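Local coordinates for penicillin-binding protein (Bacillus halodurans, PDB 3TG9) that is a penicillin-binding protein of the serine beta-lactamase-like family, which probably uses a serine nucleophile on peptidoglycan peptides or beta-lactams, at residues G161-V164 with E165-G169; F76-L80 with S81-D85; D195-P198 with A199-L203. One frame throughout, in Å; residues are numbered along the deposited sequence.

Interaction 1 of 3, residues G161-V164 with E165-G169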
loop_
_atom_site.group_PDB
_atom_site.type_symbol
_atom_site.label_atom_id
_atom_site.label_comp_id
_atom_site.label_asym_id
_atom_site.label_seq_id
_atom_site.Cartn_x
_atom_site.Cartn_y
_atom_site.Cartn_z
ATOM N N GLY B 161 22.768 2.979 11.317
ATOM C CA GLY B 161 21.924 4.101 10.937
ATOM C C GLY B 161 21.634 5.012 12.114
ATOM O O GLY B 161 21.653 6.239 11.996
ATOM N N LEU B 162 21.362 4.399 13.261
ATOM C CA LEU B 162 21.130 5.141 14.491
ATOM C C LEU B 162 22.378 5.911 14.927
ATOM O O LEU B 162 22.282 6.984 15.517
ATOM C CB LEU B 162 20.643 4.198 15.592
ATOM C CG LEU B 162 19.211 3.731 15.322
ATOM C CD1 LEU B 162 18.753 2.665 16.304
ATOM C CD2 LEU B 162 18.272 4.928 15.345
ATOM N N VAL B 163 23.553 5.369 14.628
ATOM C CA VAL B 163 24.788 6.078 14.927
ATOM C C VAL B 163 24.926 7.296 14.024
ATOM O O VAL B 163 25.264 8.383 14.485
ATOM C CB VAL B 163 26.021 5.166 14.798
ATOM C CG1 VAL B 163 27.298 5.989 14.871
ATOM C CG2 VAL B 163 25.996 4.095 15.888
ATOM N N VAL B 164 24.640 7.120 12.738
ATOM C CA VAL B 164 24.711 8.230 11.801
ATOM C C VAL B 164 23.812 9.372 12.248
ATOM O O VAL B 164 24.188 10.540 12.155
ATOM C CB VAL B 164 24.323 7.802 10.373
ATOM C CG1 VAL B 164 24.093 9.030 9.489
ATOM C CG2 VAL B 164 25.401 6.908 9.774
ATOM N N GLU B 165 22.624 9.027 12.739
ATOM C CA GLU B 165 21.659 10.021 13.185
ATOM C C GLU B 165 22.149 10.708 14.447
ATOM O O GLU B 165 22.093 11.936 14.572
ATOM C CB GLU B 165 20.295 9.368 13.449
ATOM C CG GLU B 165 19.574 8.915 12.193
ATOM C CD GLU B 165 18.173 8.384 12.462
ATOM O OE1 GLU B 165 17.870 8.008 13.615
ATOM O OE2 GLU B 165 17.375 8.337 11.505
ATOM N N SER B 166 22.631 9.896 15.379
ATOM C CA SER B 166 23.070 10.377 16.682
ATOM C C SER B 166 24.286 11.289 16.564
ATOM O O SER B 166 24.424 12.258 17.314
ATOM C CB SER B 166 23.381 9.192 17.599
ATOM O OG SER B 166 23.571 9.613 18.937
ATOM N N VAL B 167 25.161 10.973 15.614
ATOM C CA VAL B 167 26.370 11.754 15.379
ATOM C C VAL B 167 26.095 12.993 14.540
ATOM O O VAL B 167 26.696 14.044 14.760
ATOM C CB VAL B 167 27.452 10.910 14.653
ATOM C CG1 VAL B 167 28.592 11.791 14.176
ATOM C CG2 VAL B 167 27.958 9.781 15.557
ATOM N N SER B 168 25.200 12.866 13.567
ATOM C CA SER B 168 24.926 13.963 12.648
ATOM C C SER B 168 23.824 14.892 13.161
ATOM O O SER B 168 23.874 16.101 12.947
ATOM C CB SER B 168 24.557 13.428 11.264
ATOM O OG SER B 168 23.279 12.814 11.274
ATOM N N GLY B 169 22.823 14.328 13.825
ATOM C CA GLY B 169 21.733 15.140 14.337
ATOM C C GLY B 169 20.584 15.266 13.357
ATOM O O GLY B 169 19.530 15.784 13.702
#
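The C-terminal end of helix 155-168, part of the helical region that packs beside the antiparallel sheet in serine beta-lactamase-like folds, joins Gly161-Val164 to Glu165-Gly169 and shows how a side chain can add a second bond to a carbonyl that the helix has already satisfied. Within the helix proper the pattern is the standard i to i+4 one: Glu165, Ser166 and Val167 each donate a backbone N-H to the carbonyl four residues earlier, and Val167 N stands 2.8 Å from Val163 O.

The same pattern continues at Val164 O, where the hydroxyl of Ser168 is added to its amide. Ser168 N lies 2.9 Å from Val164 O, and the hydroxyl Ser168 OG comes closer still, 2.6 Å from Val164 O. The two donors arrive from opposite faces of the carbonyl plane, each tilted about 30° out of it. The hydroxyl can fold back over the preceding turn because OG sits between its own backbone N and carbonyl carbon (chi1 71°), and it is hydrogen-bonded to Val170 N as well. One residue on, Gly169 leaves the helix with a positive phi of 91°.

On another side, Val163 and Val167 lie side by side and point the same way, CG1 of Val163 being 3.9 Å from CG2 of Val167. Together they form an apolar strip against Ile65 and Leu68 of helix 58-70.

The extended chain of Glu165 runs along the helix surface, its methylene CG 3.4 Å from Gly161 O. Its carboxylate is held by a salt bridge to Arg129 and a hydrogen bond from Phe172 N, both at OE2, which should help fix its rotation, while the other oxygen, Glu165 OE1, rests 3.6 Å from the methyl CD2 of Leu162.

Interaction 2 of 3, residues F76-L80 with S81-D85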
loop_
_atom_site.group_PDB
_atom_site.type_symbol
_atom_site.label_atom_id
_atom_site.label_comp_id
_atom_site.label_asym_id
_atom_site.label_seq_id
_atom_site.Cartn_x
_atom_site.Cartn_y
_atom_site.Cartn_z
ATOM N N PHE B 76 36.407 3.881 13.732
ATOM C CA PHE B 76 35.961 2.503 13.541
ATOM C C PHE B 76 36.118 1.654 14.800
ATOM O O PHE B 76 35.610 0.530 14.868
ATOM C CB PHE B 76 36.692 1.845 12.367
ATOM C CG PHE B 76 36.487 2.547 11.050
ATOM C CD1 PHE B 76 35.219 2.715 10.527
ATOM C CD2 PHE B 76 37.568 3.021 10.327
ATOM C CE1 PHE B 76 35.033 3.355 9.311
ATOM C CE2 PHE B 76 37.390 3.661 9.113
ATOM C CZ PHE B 76 36.121 3.826 8.605
ATOM N N ASP B 77 36.821 2.196 15.791
ATOM C CA ASP B 77 37.040 1.502 17.063
ATOM C C ASP B 77 36.050 1.958 18.122
ATOM O O ASP B 77 35.930 1.347 19.189
ATOM C CB ASP B 77 38.462 1.747 17.564
ATOM C CG ASP B 77 39.489 0.971 16.781
ATOM O OD1 ASP B 77 39.163 -0.157 16.344
ATOM O OD2 ASP B 77 40.616 1.486 16.601
ATOM N N THR B 78 35.361 3.052 17.822
ATOM C CA THR B 78 34.377 3.617 18.728
ATOM C C THR B 78 33.382 2.542 19.133
ATOM O O THR B 78 32.862 1.830 18.280
ATOM C CB THR B 78 33.628 4.773 18.051
ATOM O OG1 THR B 78 34.583 5.682 17.482
ATOM C CG2 THR B 78 32.746 5.506 19.049
ATOM N N PRO B 79 33.136 2.405 20.444
ATOM C CA PRO B 79 32.147 1.448 20.949
ATOM C C PRO B 79 30.735 1.943 20.684
ATOM O O PRO B 79 30.491 3.147 20.695
ATOM C CB PRO B 79 32.414 1.426 22.461
ATOM C CG PRO B 79 33.779 2.022 22.632
ATOM C CD PRO B 79 33.897 3.033 21.536
ATOM N N LEU B 80 29.816 1.014 20.456
ATOM C CA LEU B 80 28.429 1.360 20.174
ATOM C C LEU B 80 27.771 2.039 21.381
ATOM O O LEU B 80 26.852 2.841 21.235
ATOM C CB LEU B 80 27.655 0.105 19.772
ATOM C CG LEU B 80 26.293 0.294 19.109
ATOM C CD1 LEU B 80 26.422 1.164 17.881
ATOM C CD2 LEU B 80 25.716 -1.052 18.741
ATOM N N SER B 81 28.253 1.714 22.573
ATOM C CA SER B 81 27.770 2.332 23.802
ATOM C C SER B 81 28.009 3.838 23.797
ATOM O O SER B 81 27.258 4.598 24.403
ATOM C CB SER B 81 28.481 1.716 25.002
ATOM O OG SER B 81 29.888 1.830 24.851
ATOM N N ASP B 82 29.067 4.267 23.120
ATOM C CA ASP B 82 29.400 5.685 23.052
ATOM C C ASP B 82 28.273 6.550 22.490
ATOM O O ASP B 82 28.109 7.699 22.902
ATOM C CB ASP B 82 30.665 5.905 22.224
ATOM C CG ASP B 82 31.921 5.953 23.074
ATOM O OD1 ASP B 82 31.957 5.286 24.133
ATOM O OD2 ASP B 82 32.875 6.659 22.674
ATOM N N TRP B 83 27.500 6.004 21.553
ATOM C CA TRP B 83 26.534 6.813 20.810
ATOM C C TRP B 83 25.072 6.378 20.941
ATOM O O TRP B 83 24.169 7.180 20.710
ATOM C CB TRP B 83 26.923 6.877 19.334
ATOM C CG TRP B 83 28.168 7.659 19.080
ATOM C CD1 TRP B 83 29.440 7.168 18.973
ATOM C CD2 TRP B 83 28.267 9.077 18.902
ATOM N NE1 TRP B 83 30.324 8.195 18.736
ATOM C CE2 TRP B 83 29.630 9.376 18.687
ATOM C CE3 TRP B 83 27.337 10.123 18.903
ATOM C CZ2 TRP B 83 30.086 10.679 18.474
ATOM C CZ3 TRP B 83 27.791 11.418 18.686
ATOM C CH2 TRP B 83 29.154 11.683 18.479
ATOM N N LEU B 84 24.841 5.118 21.303
ATOM C CA LEU B 84 23.478 4.620 21.475
ATOM C C LEU B 84 23.226 4.163 22.913
ATOM O O LEU B 84 24.137 3.677 23.587
ATOM C CB LEU B 84 23.192 3.467 20.505
ATOM C CG LEU B 84 23.549 3.660 19.028
ATOM C CD1 LEU B 84 23.011 2.508 18.193
ATOM C CD2 LEU B 84 23.019 4.983 18.512
ATOM N N ASP B 85 21.988 4.322 23.373
ATOM C CA ASP B 85 21.599 3.882 24.711
ATOM C C ASP B 85 21.499 2.367 24.770
ATOM O O ASP B 85 22.097 1.730 25.634
ATOM C CB ASP B 85 20.255 4.493 25.122
ATOM C CG ASP B 85 20.334 5.990 25.348
ATOM O OD1 ASP B 85 21.408 6.475 25.769
ATOM O OD2 ASP B 85 19.316 6.683 25.111
#
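Helical backbone angles at Leu80, Ser81 and Asp82 bend the chain back, so that Asp82 N reaches Pro79 O at 3.0 Å and Leu80 O takes two amides. Of these, Trp83 N stands well above the carbonyl plane of Leu80, whereas Leu84 N, 3.0 Å from Leu80 O, meets it almost straight on. The carbonyl oxygen of this buried leucine thus accepts two hydrogen bonds.

Here two successive i to i+3 turns with helical angles (type III) overlap, one starting at Pro79 and the next at Leu80, and the i to i+4 bond to Leu84 extends them. They lie in the loop between helix 58-70 and helix 93-98, in the helical part of the beta-lactamase-like fold. With CG of Leu80 anti to its backbone N (chi1 -165°), its side chain comes across that of Leu84, CD1 of Leu80 being 3.7 Å from CD1 of Leu84. Leu159 of helix 155-168, Leu96 and Val91 also pack on Leu80.

On another side of the turn, the methyl CG2 of Thr78 meets the indole of Trp83 at its edge and in its plane, 3.6 Å from NE1 of Trp83. The hydroxyl of Thr78 is engaged with Ser75 O. The carboxylate of Asp82 leans across the proline ring, its CG 3.8 Å from CD of Pro79, while CB of Pro79 lies 3.5 Å from OG of Ser81.

Interaction 3 of 3, residues D195-P198 with A199-L203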
loop_
_atom_site.group_PDB
_atom_site.type_symbol
_atom_site.label_atom_id
_atom_site.label_comp_id
_atom_site.label_asym_id
_atom_site.label_seq_id
_atom_site.Cartn_x
_atom_site.Cartn_y
_atom_site.Cartn_z
ATOM N N ASP B 195 3.411 5.276 0.574
ATOM C CA ASP B 195 2.164 6.046 0.581
ATOM C C ASP B 195 2.397 7.438 0.009
ATOM O O ASP B 195 1.474 8.246 -0.089
ATOM C CB ASP B 195 1.534 6.101 1.981
ATOM C CG ASP B 195 2.488 6.636 3.034
ATOM O OD1 ASP B 195 3.717 6.488 2.868
ATOM O OD2 ASP B 195 2.014 7.207 4.031
ATOM N N THR B 196 3.638 7.699 -0.394
ATOM C CA THR B 196 3.977 8.954 -1.047
ATOM C C THR B 196 4.923 8.707 -2.218
ATOM O O THR B 196 5.802 9.517 -2.495
ATOM C CB THR B 196 4.605 9.975 -0.065
ATOM O OG1 THR B 196 5.787 9.419 0.519
ATOM C CG2 THR B 196 3.626 10.324 1.061
ATOM N N LEU B 197 4.729 7.591 -2.914
ATOM C CA LEU B 197 5.582 7.259 -4.054
ATOM C C LEU B 197 5.535 8.338 -5.141
ATOM O O LEU B 197 4.460 8.708 -5.614
ATOM C CB LEU B 197 5.192 5.907 -4.659
ATOM C CG LEU B 197 5.767 4.621 -4.067
ATOM C CD1 LEU B 197 5.481 3.477 -5.015
ATOM C CD2 LEU B 197 7.271 4.737 -3.811
ATOM N N PRO B 198 6.712 8.832 -5.558
ATOM C CA PRO B 198 6.744 9.874 -6.585
ATOM C C PRO B 198 6.635 9.247 -7.969
ATOM O O PRO B 198 6.596 8.021 -8.082
ATOM C CB PRO B 198 8.117 10.525 -6.388
ATOM C CG PRO B 198 8.785 9.755 -5.232
ATOM C CD PRO B 198 8.061 8.468 -5.102
ATOM N N ALA B 199 6.564 10.079 -8.997
ATOM C CA ALA B 199 6.444 9.604 -10.370
ATOM C C ALA B 199 7.656 8.775 -10.764
ATOM O O ALA B 199 8.715 8.876 -10.145
ATOM C CB ALA B 199 6.298 10.788 -11.320
ATOM N N LYS B 200 7.501 7.968 -11.806
ATOM C CA LYS B 200 8.626 7.223 -12.357
ATOM C C LYS B 200 9.283 6.345 -11.295
ATOM O O LYS B 200 10.505 6.347 -11.113
ATOM C CB LYS B 200 9.621 8.173 -13.029
ATOM C CG LYS B 200 9.060 8.785 -14.328
ATOM C CD LYS B 200 10.109 9.516 -15.171
ATOM C CE LYS B 200 10.059 11.037 -14.971
ATOM N NZ LYS B 200 10.779 11.502 -13.745
ATOM N N THR B 201 8.431 5.594 -10.605
ATOM C CA THR B 201 8.842 4.656 -9.579
ATOM C C THR B 201 8.120 3.349 -9.837
ATOM O O THR B 201 6.918 3.333 -10.057
ATOM C CB THR B 201 8.473 5.143 -8.174
ATOM O OG1 THR B 201 8.938 6.486 -7.995
ATOM C CG2 THR B 201 9.112 4.250 -7.126
ATOM N N ALA B 202 8.855 2.250 -9.834
ATOM C CA ALA B 202 8.250 0.967 -10.127
ATOM C C ALA B 202 7.635 0.380 -8.858
ATOM O O ALA B 202 8.171 0.569 -7.758
ATOM C CB ALA B 202 9.295 0.012 -10.725
ATOM N N LEU B 203 6.501 -0.298 -9.019
ATOM C CA LEU B 203 5.897 -1.079 -7.950
ATOM C C LEU B 203 6.574 -2.446 -7.931
ATOM O O LEU B 203 7.034 -2.932 -8.972
ATOM C CB LEU B 203 4.376 -1.226 -8.146
ATOM C CG LEU B 203 3.501 -0.034 -7.715
ATOM C CD1 LEU B 203 3.955 1.227 -8.401
ATOM C CD2 LEU B 203 2.018 -0.265 -7.990
#
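A four-residue turn, Pro198 to Thr201, closed by a side-chain hydroxyl instead of a backbone amide, bends the loop between helix 172-182 and strand 205-207. Pro198, Leu197 and Thr201 carry it. Thr201 OG1 donates to Pro198 O over 2.8 Å, spanning the two intervening residues. The approach is far from the carbonyl plane: OG1 stands 58° out of it, at a C=O...OG1 angle of 121°, so the bond does not follow a lone pair. Of the two residues spanned, Lys200 has a positive phi, and the change of direction there brings the hydroxyl of Thr201 back to the carbonyl of Pro198.

Pro198 presents its ring as well as its carbonyl. Its CD lies 3.6 Å from Thr201 OG1, so the hydroxyl is flanked by the ring of the very residue whose oxygen it binds. Phe192 packs on this proline.

The first torsion of Thr201 (chi1 -51°) sends its two branches different ways: it places OG1 at the proline carbonyl and CG2, anti to the backbone N, against Leu197. Both Leu197 and Thr201 also touch Tyr231 of strand 231-232, which ties the loop to a neighbouring part of the fold.

The same loop belongs to the dimer interface: Asp195 O is hydrogen-bonded to Thr215 OG1 of the second subunit, and Ala199 packs on Ala40 of that subunit. Leu197 splits its two methyl branches within its own chain, CD1 approaching CD1 of Leu203 loosely at 4.3 Å, and CD2 touching the threonine methyl, Thr201 CG2, at 3.8 Å.

From the N terminus, interaction 2 comes first, bending the loop that leaves helix 58-70 for helix 93-98. Interaction 1 follows at the end of helix 155-168, and interaction 3 comes last, between helix 172-182 and strand 205-207. Each is local, within ten residues of chain, and they run in series without nesting or crossing. Interactions 1 and 2 nonetheless meet in space, their centres 11 Å apart: Ser166 OG probably hydrogen-bonds Trp83 O, and Val167 packs on the Trp83 ring, so the loop is fastened to the helix. Interaction 3 stands apart, about 16 Å from interaction 1 between nearest atoms, packing on strand 231-232 of its own chain and meeting the second subunit.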